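Local coordinates for protein putative L-alanine-DL-glutamate epimerase (Burkholderia xenovorans, PDB 3GO2) that binds magnesium and, as a member of the mandelate racemase/muconate lactonizing enzyme family, probably acts as a racemase or epimerase, at residues H125-R130 and D145-T150; K163-I168 and D219-A224; K194-L199 and L230-E235; D213-L218 and D238-W243. All coordinates share one frame; numbering follows the deposited sequence.

Contact 1: residues H125-R130 and D145-T150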
# COMPACT_ATOMS: atom_id res chain seq x y z
N HIS A 125 35.99 -5.56 15.77
CA HIS A 125 36.52 -4.71 16.86
C HIS A 125 37.99 -4.37 16.66
O HIS A 125 38.85 -4.52 17.57
CB HIS A 125 36.28 -5.38 18.20
CG HIS A 125 34.83 -5.70 18.41
ND1 HIS A 125 34.31 -6.95 18.16
CD2 HIS A 125 33.78 -4.91 18.75
CE1 HIS A 125 33.00 -6.92 18.37
NE2 HIS A 125 32.66 -5.70 18.73
N CYS A 126 38.24 -3.87 15.45
CA CYS A 126 39.58 -3.62 14.93
C CYS A 126 39.66 -2.20 14.42
O CYS A 126 39.24 -1.93 13.29
CB CYS A 126 39.85 -4.58 13.78
SG CYS A 126 41.52 -4.36 13.04
N PRO A 127 40.22 -1.28 15.21
CA PRO A 127 41.03 -1.42 16.44
C PRO A 127 40.28 -1.23 17.77
O PRO A 127 40.87 -0.94 18.82
CB PRO A 127 42.09 -0.32 16.26
CG PRO A 127 41.40 0.73 15.40
CD PRO A 127 40.20 0.13 14.75
N THR A 128 38.96 -1.41 17.73
CA THR A 128 38.12 -1.14 18.88
C THR A 128 38.57 -1.76 20.20
O THR A 128 38.61 -1.07 21.22
CB THR A 128 36.69 -1.58 18.54
OG1 THR A 128 36.32 -1.01 17.30
CG2 THR A 128 35.71 -1.24 19.63
N TRP A 129 38.91 -3.05 20.18
CA TRP A 129 39.40 -3.75 21.36
C TRP A 129 40.73 -3.19 21.87
O TRP A 129 40.90 -3.05 23.07
CB TRP A 129 39.54 -5.24 21.06
CG TRP A 129 38.30 -6.09 21.23
CD1 TRP A 129 38.24 -7.45 21.10
CD2 TRP A 129 36.96 -5.67 21.54
NE1 TRP A 129 36.96 -7.90 21.31
CE2 TRP A 129 36.16 -6.83 21.58
CE3 TRP A 129 36.36 -4.43 21.77
CZ2 TRP A 129 34.78 -6.79 21.83
CZ3 TRP A 129 35.00 -4.39 22.04
CH2 TRP A 129 34.22 -5.57 22.06
N ARG A 130 41.66 -2.86 20.98
CA ARG A 130 42.93 -2.27 21.42
C ARG A 130 42.78 -0.86 21.95
O ARG A 130 43.60 -0.39 22.73
CB ARG A 130 43.97 -2.30 20.29
CG ARG A 130 44.39 -3.71 19.93
CD ARG A 130 45.27 -3.79 18.71
NE ARG A 130 45.48 -5.17 18.30
CZ ARG A 130 46.43 -5.58 17.47
NH1 ARG A 130 47.28 -4.71 16.93
NH2 ARG A 130 46.52 -6.86 17.18
N ASP A 145 47.95 7.18 14.41
CA ASP A 145 49.03 6.34 13.91
C ASP A 145 48.85 4.88 14.31
O ASP A 145 49.15 3.99 13.52
CB ASP A 145 50.40 6.85 14.38
CG ASP A 145 50.85 8.11 13.63
OD1 ASP A 145 50.40 8.38 12.49
OD2 ASP A 145 51.69 8.82 14.22
N GLY A 146 48.33 4.64 15.53
CA GLY A 146 48.03 3.30 16.03
C GLY A 146 46.91 2.63 15.25
O GLY A 146 46.96 1.43 14.93
N VAL A 147 45.89 3.43 14.93
CA VAL A 147 44.79 2.97 14.07
C VAL A 147 45.36 2.48 12.74
O VAL A 147 45.05 1.37 12.30
CB VAL A 147 43.75 4.10 13.87
CG1 VAL A 147 42.72 3.75 12.80
CG2 VAL A 147 43.05 4.40 15.19
N LYS A 148 46.22 3.27 12.12
CA LYS A 148 46.84 2.90 10.86
C LYS A 148 47.63 1.61 11.01
O LYS A 148 47.50 0.70 10.21
CB LYS A 148 47.76 4.01 10.36
CG LYS A 148 48.45 3.68 9.05
CD LYS A 148 49.32 4.82 8.61
CE LYS A 148 50.13 4.46 7.36
NZ LYS A 148 50.70 5.67 6.70
N ARG A 149 48.45 1.52 12.05
CA ARG A 149 49.28 0.34 12.24
C ARG A 149 48.48 -0.92 12.46
O ARG A 149 48.91 -1.98 12.05
CB ARG A 149 50.23 0.53 13.41
CG ARG A 149 51.34 1.51 13.10
CD ARG A 149 52.42 1.42 14.17
NE ARG A 149 51.92 1.60 15.54
CZ ARG A 149 51.86 2.75 16.18
NH1 ARG A 149 51.39 2.79 17.42
NH2 ARG A 149 52.27 3.88 15.60
N THR A 150 47.33 -0.80 13.12
CA THR A 150 46.47 -1.96 13.34
C THR A 150 45.92 -2.49 12.01
O THR A 150 45.87 -3.71 11.81
CB THR A 150 45.31 -1.63 14.30
OG1 THR A 150 45.80 -1.08 15.52
CG2 THR A 150 44.52 -2.87 14.63
O HOH W 1 47.92 -2.00 16.85
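T150 faces P127 and C126 with its methyl branch, while its hydroxyl bonds back to its own helix and also accepts from a water. With CG2 anti to the backbone N, the methyl comes within 3.7 Å of C126 SG and also meets the CB corner of the P127 ring. OG1, on the other branch, bonds back to G146 O at 2.8 Å, standing above that carbonyl plane on the face opposite the T150 N-H, so that one carbonyl oxygen holds both groups. One turn earlier in the helix, V147 crosses the proline ring obliquely: its CG2 is 4.0 Å from P127 CG, and CG1 lies little farther off. P127 follows a cis peptide bond and takes the N-cap position of the short helix beginning at T128. R130 and T150 run past each other in opposite directions, which lays the T150 methyl over one face of the guanidinium, CG2 being 4.0 Å from NH1. At the edge of that group, in its plane, a water accepts from R130 NH1 at 2.8 Å and donates to T150 OG1 at 2.7 Å. The guanidinium also forms salt bridges to D347 and E153, which probably offset its charge in this buried setting. H202 and L206 of helix 193-210 close over P127 and V147, while I162 and T164 of strand 161-168 pack against C126 and P127, wedging the turn between helix 144-156 and the sheet.

Contact 2: residues K163-I168 and D219-A224. With MG (magnesium ion), chain B.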
# COMPACT_ATOMS: atom_id res chain seq x y z
N LYS A 163 36.52 -4.59 10.84
CA LYS A 163 35.41 -3.75 11.26
C LYS A 163 35.78 -2.84 12.40
O LYS A 163 36.34 -3.29 13.38
CB LYS A 163 34.22 -4.59 11.66
CG LYS A 163 32.94 -3.76 11.81
CD LYS A 163 31.64 -4.59 11.93
CE LYS A 163 31.38 -5.15 13.33
NZ LYS A 163 30.15 -6.02 13.38
N THR A 164 35.45 -1.56 12.27
CA THR A 164 35.66 -0.60 13.35
C THR A 164 34.33 0.01 13.80
O THR A 164 33.27 -0.28 13.24
CB THR A 164 36.66 0.53 12.94
OG1 THR A 164 37.07 1.24 14.11
CG2 THR A 164 36.06 1.48 11.87
N ASN A 165 34.41 0.87 14.80
CA ASN A 165 33.25 1.56 15.39
C ASN A 165 33.52 3.07 15.34
O ASN A 165 34.27 3.54 14.47
CB ASN A 165 33.01 1.06 16.80
CG ASN A 165 32.70 -0.43 16.86
OD1 ASN A 165 31.51 -0.84 16.96
ND2 ASN A 165 33.72 -1.25 16.79
N ILE A 166 32.89 3.84 16.21
CA ILE A 166 33.00 5.31 16.18
C ILE A 166 33.95 5.79 17.28
O ILE A 166 33.73 5.49 18.47
CB ILE A 166 31.64 6.01 16.37
CG1 ILE A 166 30.55 5.37 15.49
CG2 ILE A 166 31.77 7.54 16.07
CD1 ILE A 166 29.14 5.87 15.80
N PHE A 167 34.96 6.56 16.87
CA PHE A 167 35.98 7.06 17.78
C PHE A 167 36.24 8.54 17.62
O PHE A 167 36.30 9.06 16.50
CB PHE A 167 37.30 6.28 17.60
CG PHE A 167 37.20 4.89 18.08
CD1 PHE A 167 37.30 4.63 19.44
CD2 PHE A 167 36.89 3.86 17.22
CE1 PHE A 167 37.15 3.34 19.89
CE2 PHE A 167 36.74 2.57 17.70
CZ PHE A 167 36.87 2.34 19.03
N ILE A 168 36.41 9.17 18.79
CA ILE A 168 36.73 10.58 18.90
C ILE A 168 38.22 10.73 19.24
O ILE A 168 38.67 10.31 20.33
CB ILE A 168 35.91 11.25 20.00
CG1 ILE A 168 34.41 10.95 19.84
CG2 ILE A 168 36.24 12.79 20.05
CD1 ILE A 168 33.82 11.35 18.49
N ASP A 219 30.68 -0.15 11.93
CA ASP A 219 29.53 -0.46 12.79
C ASP A 219 29.16 0.78 13.58
O ASP A 219 29.94 1.31 14.40
CB ASP A 219 29.91 -1.62 13.71
CG ASP A 219 28.73 -2.24 14.43
OD1 ASP A 219 27.60 -1.72 14.36
OD2 ASP A 219 28.97 -3.27 15.12
N LEU A 220 27.92 1.22 13.36
CA LEU A 220 27.34 2.33 14.08
C LEU A 220 26.43 1.93 15.23
O LEU A 220 25.94 2.80 15.96
CB LEU A 220 26.58 3.21 13.10
CG LEU A 220 27.38 3.68 11.90
CD1 LEU A 220 26.45 4.49 10.93
CD2 LEU A 220 28.61 4.52 12.35
N ASN A 221 26.19 0.63 15.39
CA ASN A 221 25.34 0.10 16.44
C ASN A 221 24.01 0.89 16.48
O ASN A 221 23.40 1.08 15.44
CB ASN A 221 26.07 0.06 17.78
CG ASN A 221 27.19 -0.97 17.82
OD1 ASN A 221 26.98 -2.16 18.12
ND2 ASN A 221 28.37 -0.52 17.52
N PHE A 222 23.59 1.34 17.67
CA PHE A 222 22.36 2.11 17.81
C PHE A 222 22.68 3.59 18.09
O PHE A 222 21.92 4.26 18.79
CB PHE A 222 21.54 1.61 19.02
CG PHE A 222 20.91 0.22 18.89
CD1 PHE A 222 19.57 0.09 18.50
CD2 PHE A 222 21.59 -0.91 19.31
CE1 PHE A 222 18.96 -1.17 18.48
CE2 PHE A 222 20.98 -2.15 19.28
CZ PHE A 222 19.66 -2.28 18.89
N ASN A 223 23.80 4.09 17.58
CA ASN A 223 24.35 5.38 18.03
C ASN A 223 23.82 6.64 17.37
O ASN A 223 24.31 7.73 17.67
CB ASN A 223 25.88 5.34 17.94
CG ASN A 223 26.46 4.38 18.94
OD1 ASN A 223 26.05 4.37 20.11
ND2 ASN A 223 27.39 3.52 18.50
N ALA A 224 22.80 6.52 16.53
CA ALA A 224 22.10 7.69 16.00
C ALA A 224 20.62 7.43 15.77
O ALA A 224 20.11 6.33 16.06
CB ALA A 224 22.77 8.14 14.70
MG MG B . 27.61 -5.02 15.72
O HOH W 2 31.01 -3.84 16.70
O HOH W 3 25.81 -3.58 15.11
O HOH W 4 27.80 -4.81 17.49
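D219 and K163 meet at the C-terminal ends of neighbouring parallel strands in the barrel domain of this enolase-superfamily enzyme, where the magnesium site lies. Metal binding comes first: D219 OD2 coordinates the magnesium ion at 2.3 Å, two waters bind the same ion, and E269 and E245 belong to the site as well. Among charged groups, the K163 chain, bent at chi3 (80°), brings CE and NZ beside D219 OD2; NZ reaches OD2 in a weak, long salt bridge of 3.5 Å, and its stronger partner is E245. Hydrogen bonds join the backbones more firmly, D219 N donating to T164 O at 2.9 Å, nearly straight at the hydrogen (167°). Beyond the strand end, D219 OD1 accepts from N221 N at 2.9 Å, an Asx turn in which the donor stands above the carboxylate plane, and a type II' turn follows from L220 to N223. The amides of N165 and N221, both seen binding fumarate, lie nearly coplanar, 12° apart, yet the bond from N221 ND2 to N165 OD1 is weak (3.2 Å); N165 ND2 is taken by T128. Apolar side chains meet on the far side, where I166 and L220 cross at about a right angle: I166 CD1 lies 3.7 Å from L220 CD2 and also touches N223 CB. At the strand break, N165 CA directs a C-H toward D219 O, 3.5 Å away.

Contact 3: residues K194-L199 and L230-E235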
# COMPACT_ATOMS: atom_id res chain seq x y z
N LYS A 194 31.62 17.26 15.08
CA LYS A 194 32.67 16.56 15.80
C LYS A 194 32.65 15.07 15.49
O LYS A 194 33.69 14.46 15.22
CB LYS A 194 32.54 16.78 17.31
CG LYS A 194 33.68 16.18 18.12
CD LYS A 194 33.62 16.57 19.58
CE LYS A 194 33.01 15.46 20.44
NZ LYS A 194 33.28 15.67 21.89
N VAL A 195 31.46 14.47 15.53
CA VAL A 195 31.33 13.05 15.22
C VAL A 195 31.78 12.80 13.78
O VAL A 195 32.55 11.87 13.48
CB VAL A 195 29.89 12.55 15.46
CG1 VAL A 195 29.71 11.13 14.92
CG2 VAL A 195 29.55 12.62 16.96
N LEU A 196 31.31 13.64 12.87
CA LEU A 196 31.57 13.41 11.47
C LEU A 196 33.06 13.53 11.14
O LEU A 196 33.62 12.67 10.46
CB LEU A 196 30.73 14.34 10.60
CG LEU A 196 29.21 14.15 10.68
CD1 LEU A 196 28.53 15.28 9.93
CD2 LEU A 196 28.80 12.80 10.12
N ARG A 197 33.72 14.59 11.62
CA ARG A 197 35.14 14.75 11.28
C ARG A 197 36.03 13.68 11.93
O ARG A 197 37.05 13.28 11.35
CB ARG A 197 35.63 16.15 11.66
CG ARG A 197 35.75 16.41 13.08
CD ARG A 197 36.35 17.80 13.32
NE ARG A 197 36.46 18.00 14.75
CZ ARG A 197 35.68 18.77 15.50
NH1 ARG A 197 34.72 19.52 14.96
NH2 ARG A 197 35.90 18.82 16.80
N ASN A 198 35.64 13.20 13.10
CA ASN A 198 36.40 12.13 13.76
C ASN A 198 36.20 10.78 13.08
O ASN A 198 37.16 10.04 12.91
CB ASN A 198 36.06 12.09 15.24
CG ASN A 198 36.83 13.12 16.00
OD1 ASN A 198 38.05 12.95 16.21
ND2 ASN A 198 36.17 14.24 16.33
N LEU A 199 34.97 10.47 12.66
CA LEU A 199 34.73 9.31 11.79
C LEU A 199 35.61 9.34 10.56
O LEU A 199 36.24 8.35 10.20
CB LEU A 199 33.28 9.23 11.30
CG LEU A 199 32.32 8.46 12.15
CD1 LEU A 199 30.86 8.74 11.72
CD2 LEU A 199 32.70 6.95 12.11
N LEU A 230 21.87 9.32 8.16
CA LEU A 230 21.94 9.95 6.84
C LEU A 230 23.10 10.94 6.78
O LEU A 230 23.85 10.98 5.80
CB LEU A 230 20.63 10.64 6.49
CG LEU A 230 19.40 9.75 6.23
CD1 LEU A 230 18.04 10.49 6.46
CD2 LEU A 230 19.47 9.16 4.82
N LYS A 231 23.29 11.70 7.86
CA LYS A 231 24.39 12.66 7.90
C LYS A 231 25.74 11.93 7.77
O LYS A 231 26.66 12.38 7.06
CB LYS A 231 24.34 13.49 9.17
CG LYS A 231 23.19 14.51 9.13
CD LYS A 231 22.89 15.11 10.48
CE LYS A 231 23.99 15.98 11.00
NZ LYS A 231 23.92 17.37 10.55
N ILE A 232 25.84 10.79 8.44
CA ILE A 232 27.07 9.98 8.41
C ILE A 232 27.29 9.43 7.02
O ILE A 232 28.39 9.56 6.48
CB ILE A 232 27.05 8.86 9.46
CG1 ILE A 232 27.16 9.47 10.87
CG2 ILE A 232 28.19 7.84 9.15
CD1 ILE A 232 26.78 8.49 12.01
N LEU A 233 26.25 8.87 6.41
CA LEU A 233 26.36 8.33 5.06
C LEU A 233 26.73 9.40 4.02
O LEU A 233 27.49 9.13 3.10
CB LEU A 233 25.07 7.63 4.64
CG LEU A 233 24.72 6.41 5.48
CD1 LEU A 233 23.30 5.94 5.10
CD2 LEU A 233 25.73 5.26 5.31
N ARG A 234 26.20 10.61 4.16
CA ARG A 234 26.58 11.72 3.27
C ARG A 234 28.03 12.14 3.45
O ARG A 234 28.74 12.40 2.46
CB ARG A 234 25.70 12.93 3.52
CG ARG A 234 24.29 12.76 3.12
CD ARG A 234 23.41 13.82 3.76
NE ARG A 234 22.03 13.47 3.52
CZ ARG A 234 20.99 13.78 4.32
NH1 ARG A 234 21.16 14.47 5.43
NH2 ARG A 234 19.77 13.35 3.98
N GLU A 235 28.48 12.26 4.69
CA GLU A 235 29.87 12.55 4.97
C GLU A 235 30.81 11.53 4.31
O GLU A 235 31.86 11.89 3.75
CB GLU A 235 30.12 12.58 6.47
CG GLU A 235 31.58 12.76 6.88
CD GLU A 235 32.15 14.15 6.59
OE1 GLU A 235 31.43 15.14 6.78
OE2 GLU A 235 33.34 14.24 6.22
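L196 has CG anti to its carbonyl carbon and E235 has CG anti to its backbone N (chi1 175°), and chi1 thus puts CG of each residue on the side facing the other helix. The CD2 methyl of L196 does most of the touching. It rests on the backbone of the facing helix, 3.7 Å from I232 CA and nearly as close to K231 O, with I232 CG1 and E235 CB on its flanks. In E235 the bend at chi2 (70°) turns CD back; CG and OE1 lie near L196 CB, OE1 at 4.0 Å. E235 therefore lies against L196 through CG and OE1, while OE2 forms a salt bridge with R200, just after segment 194-199. Deeper in, L199 and I232 cross at about a right angle, the CD1 methyl of L199 meeting CG2 of I232 at 3.8 Å and CG1 at a similar distance. From the other side I166 of strand 161-168 also packs on L199, so this pair adjoins the sheet, whereas L196, K231 and E235 are partly exposed. The segment axes approach to 10.2 Å and cross at -38°, both running in the same general direction. Packing of successive helices that run the same way at a moderate angle around the sheet, here by leucine, isoleucine and a glutamate stem, belongs to the outer helical layer of a TIM-type barrel.

Contact 4: residues D213-L218 and D238-W243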
# COMPACT_ATOMS: atom_id res chain seq x y z
N ASP A 213 43.05 -3.15 -0.89
CA ASP A 213 42.48 -4.50 -1.00
C ASP A 213 41.96 -5.17 0.29
O ASP A 213 41.48 -6.30 0.25
CB ASP A 213 43.49 -5.42 -1.64
CG ASP A 213 43.87 -4.97 -3.03
OD1 ASP A 213 42.98 -4.53 -3.78
OD2 ASP A 213 45.05 -5.04 -3.36
N VAL A 214 42.12 -4.53 1.42
CA VAL A 214 41.50 -5.01 2.64
C VAL A 214 40.22 -4.21 2.78
O VAL A 214 40.22 -2.99 2.67
CB VAL A 214 42.42 -4.80 3.86
CG1 VAL A 214 41.64 -5.00 5.17
CG2 VAL A 214 43.58 -5.76 3.78
N GLU A 215 39.10 -4.91 2.98
CA GLU A 215 37.79 -4.23 3.07
C GLU A 215 37.57 -3.67 4.46
O GLU A 215 38.03 -4.25 5.44
CB GLU A 215 36.70 -5.24 2.75
CG GLU A 215 36.71 -5.70 1.32
CD GLU A 215 35.83 -4.88 0.43
OE1 GLU A 215 35.23 -3.90 0.92
OE2 GLU A 215 35.72 -5.23 -0.75
N ILE A 216 36.88 -2.54 4.56
CA ILE A 216 36.60 -1.90 5.85
C ILE A 216 35.08 -1.88 6.06
O ILE A 216 34.34 -1.43 5.20
CB ILE A 216 37.17 -0.47 5.88
CG1 ILE A 216 38.72 -0.53 5.87
CG2 ILE A 216 36.71 0.28 7.12
CD1 ILE A 216 39.38 0.82 5.75
N LEU A 217 34.66 -2.42 7.20
CA LEU A 217 33.28 -2.40 7.67
C LEU A 217 33.18 -1.36 8.77
O LEU A 217 34.12 -1.19 9.57
CB LEU A 217 32.88 -3.78 8.24
CG LEU A 217 32.76 -4.96 7.28
CD1 LEU A 217 34.11 -5.38 6.57
CD2 LEU A 217 32.19 -6.11 8.08
N LEU A 218 32.04 -0.67 8.84
CA LEU A 218 31.80 0.37 9.83
C LEU A 218 30.54 0.00 10.62
O LEU A 218 29.48 -0.14 10.05
CB LEU A 218 31.62 1.73 9.20
CG LEU A 218 31.28 2.90 10.13
CD1 LEU A 218 32.38 3.13 11.22
CD2 LEU A 218 31.05 4.19 9.32
N ASP A 238 31.92 8.97 -0.37
CA ASP A 238 32.99 8.58 -1.30
C ASP A 238 33.95 7.54 -0.74
O ASP A 238 34.96 7.18 -1.38
CB ASP A 238 33.76 9.83 -1.72
CG ASP A 238 32.95 10.75 -2.60
OD1 ASP A 238 33.28 11.95 -2.67
OD2 ASP A 238 31.98 10.28 -3.24
N PHE A 239 33.69 7.06 0.47
CA PHE A 239 34.52 6.01 1.05
C PHE A 239 34.13 4.66 0.51
O PHE A 239 32.96 4.40 0.23
CB PHE A 239 34.31 5.98 2.55
CG PHE A 239 35.24 6.82 3.28
CD1 PHE A 239 36.43 6.30 3.76
CD2 PHE A 239 34.94 8.16 3.50
CE1 PHE A 239 37.30 7.09 4.45
CE2 PHE A 239 35.80 8.96 4.20
CZ PHE A 239 36.98 8.43 4.68
N ASP A 240 35.10 3.77 0.38
CA ASP A 240 34.79 2.40 0.02
C ASP A 240 34.51 1.58 1.29
O ASP A 240 35.43 1.26 2.02
CB ASP A 240 35.96 1.79 -0.74
CG ASP A 240 35.73 0.35 -1.14
OD1 ASP A 240 34.56 -0.05 -1.34
OD2 ASP A 240 36.74 -0.37 -1.27
N LEU A 241 33.23 1.31 1.58
CA LEU A 241 32.87 0.52 2.77
C LEU A 241 32.13 -0.76 2.39
O LEU A 241 31.16 -0.74 1.63
CB LEU A 241 31.99 1.33 3.72
CG LEU A 241 32.62 2.63 4.23
CD1 LEU A 241 31.63 3.54 4.96
CD2 LEU A 241 33.79 2.28 5.15
N PHE A 242 32.58 -1.86 2.97
CA PHE A 242 32.01 -3.19 2.73
C PHE A 242 30.57 -3.22 3.22
O PHE A 242 29.68 -3.73 2.55
CB PHE A 242 32.86 -4.19 3.49
CG PHE A 242 32.44 -5.62 3.38
CD1 PHE A 242 33.12 -6.50 2.55
CD2 PHE A 242 31.43 -6.13 4.18
CE1 PHE A 242 32.77 -7.83 2.52
CE2 PHE A 242 31.06 -7.47 4.11
CZ PHE A 242 31.75 -8.32 3.30
N TRP A 243 30.35 -2.63 4.39
CA TRP A 243 29.03 -2.35 4.87
C TRP A 243 29.06 -1.25 5.92
O TRP A 243 30.10 -0.99 6.55
CB TRP A 243 28.29 -3.61 5.35
CG TRP A 243 28.60 -4.23 6.70
CD1 TRP A 243 28.85 -3.58 7.89
CD2 TRP A 243 28.55 -5.62 6.99
NE1 TRP A 243 29.00 -4.50 8.90
CE2 TRP A 243 28.79 -5.76 8.38
CE3 TRP A 243 28.29 -6.77 6.23
CZ2 TRP A 243 28.82 -7.00 9.00
CZ3 TRP A 243 28.32 -8.00 6.84
CH2 TRP A 243 28.59 -8.11 8.23
O HOH W 5 36.11 -1.55 2.00
O HOH W 6 33.42 -2.41 -0.59
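L217 touches both F242 and W243, giving one methyl to each. Its CD2 lies over one face of the W243 indole, 3.7 Å from the centroid of the five-membered ring and 24° off the normal, a CH-pi contact whose nearest atom is CE2 at 3.4 Å. W243 CG sits between the backbone N and the carbonyl carbon (chi1 78°), and from there the indole presents a face to L217 CD2. F242 instead runs beside L217, pointing the same way, with L217 CD1 3.5 Å from its CB. On the other side of the strand, I216 CG2 touches L241 CD2, and L218 makes a longer contact with L241.

The backbones are joined where strand 215-218 passes the entry to the next strand of the parallel beta/alpha barrel sheet, helix 226-235 making the crossover between them. F242 N donates to I216 O at 2.9 Å and L218 N to W243 O at 3.0 Å, while the CA of L241 also approaches I216 O. On its far flank L217 packs on A161 and K163 of strand 161-168.

Farther out, E215 crosses F242 at about a right angle; its carboxylate carbon lies at the ring edge, in plane, and OE1 is 3.5 Å from F242 CB. Two waters donate to that same OE1. One also donates to D240 O and accepts from I216 N, and the other donates to D240 OD1, so both bridge the segments where E215 OE1 and D240 OD2, probably repelling each other, stand 4.4 Å apart. R193 of a neighbouring subunit forms a salt bridge with D240 OD2.

In the fold
Contacts 1, 2 and 4 are largely buried, whereas contact 3 is partly exposed on the helical layer. Contacts 2 and 4 share the sheet: T164 N bonds to L217 O, and K163 packs on both L217 and W243, so the apolar layer of contact 4 underlies the metal end of contact 2. Contact 1 joins contact 2 through T128 OG1 to N165 ND2 and C126 N to K163 O. Helix 193-210 ties contact 3 in, L199 touching I166 and L218, and through H202 and L206 also packs on contact 1. The chemistry changes with place: metal and amides at the strand ends, a water bridge beside a proline turn, methyl packing between helices, and aromatic and leucine packing with a water-bridged acidic edge next to another subunit.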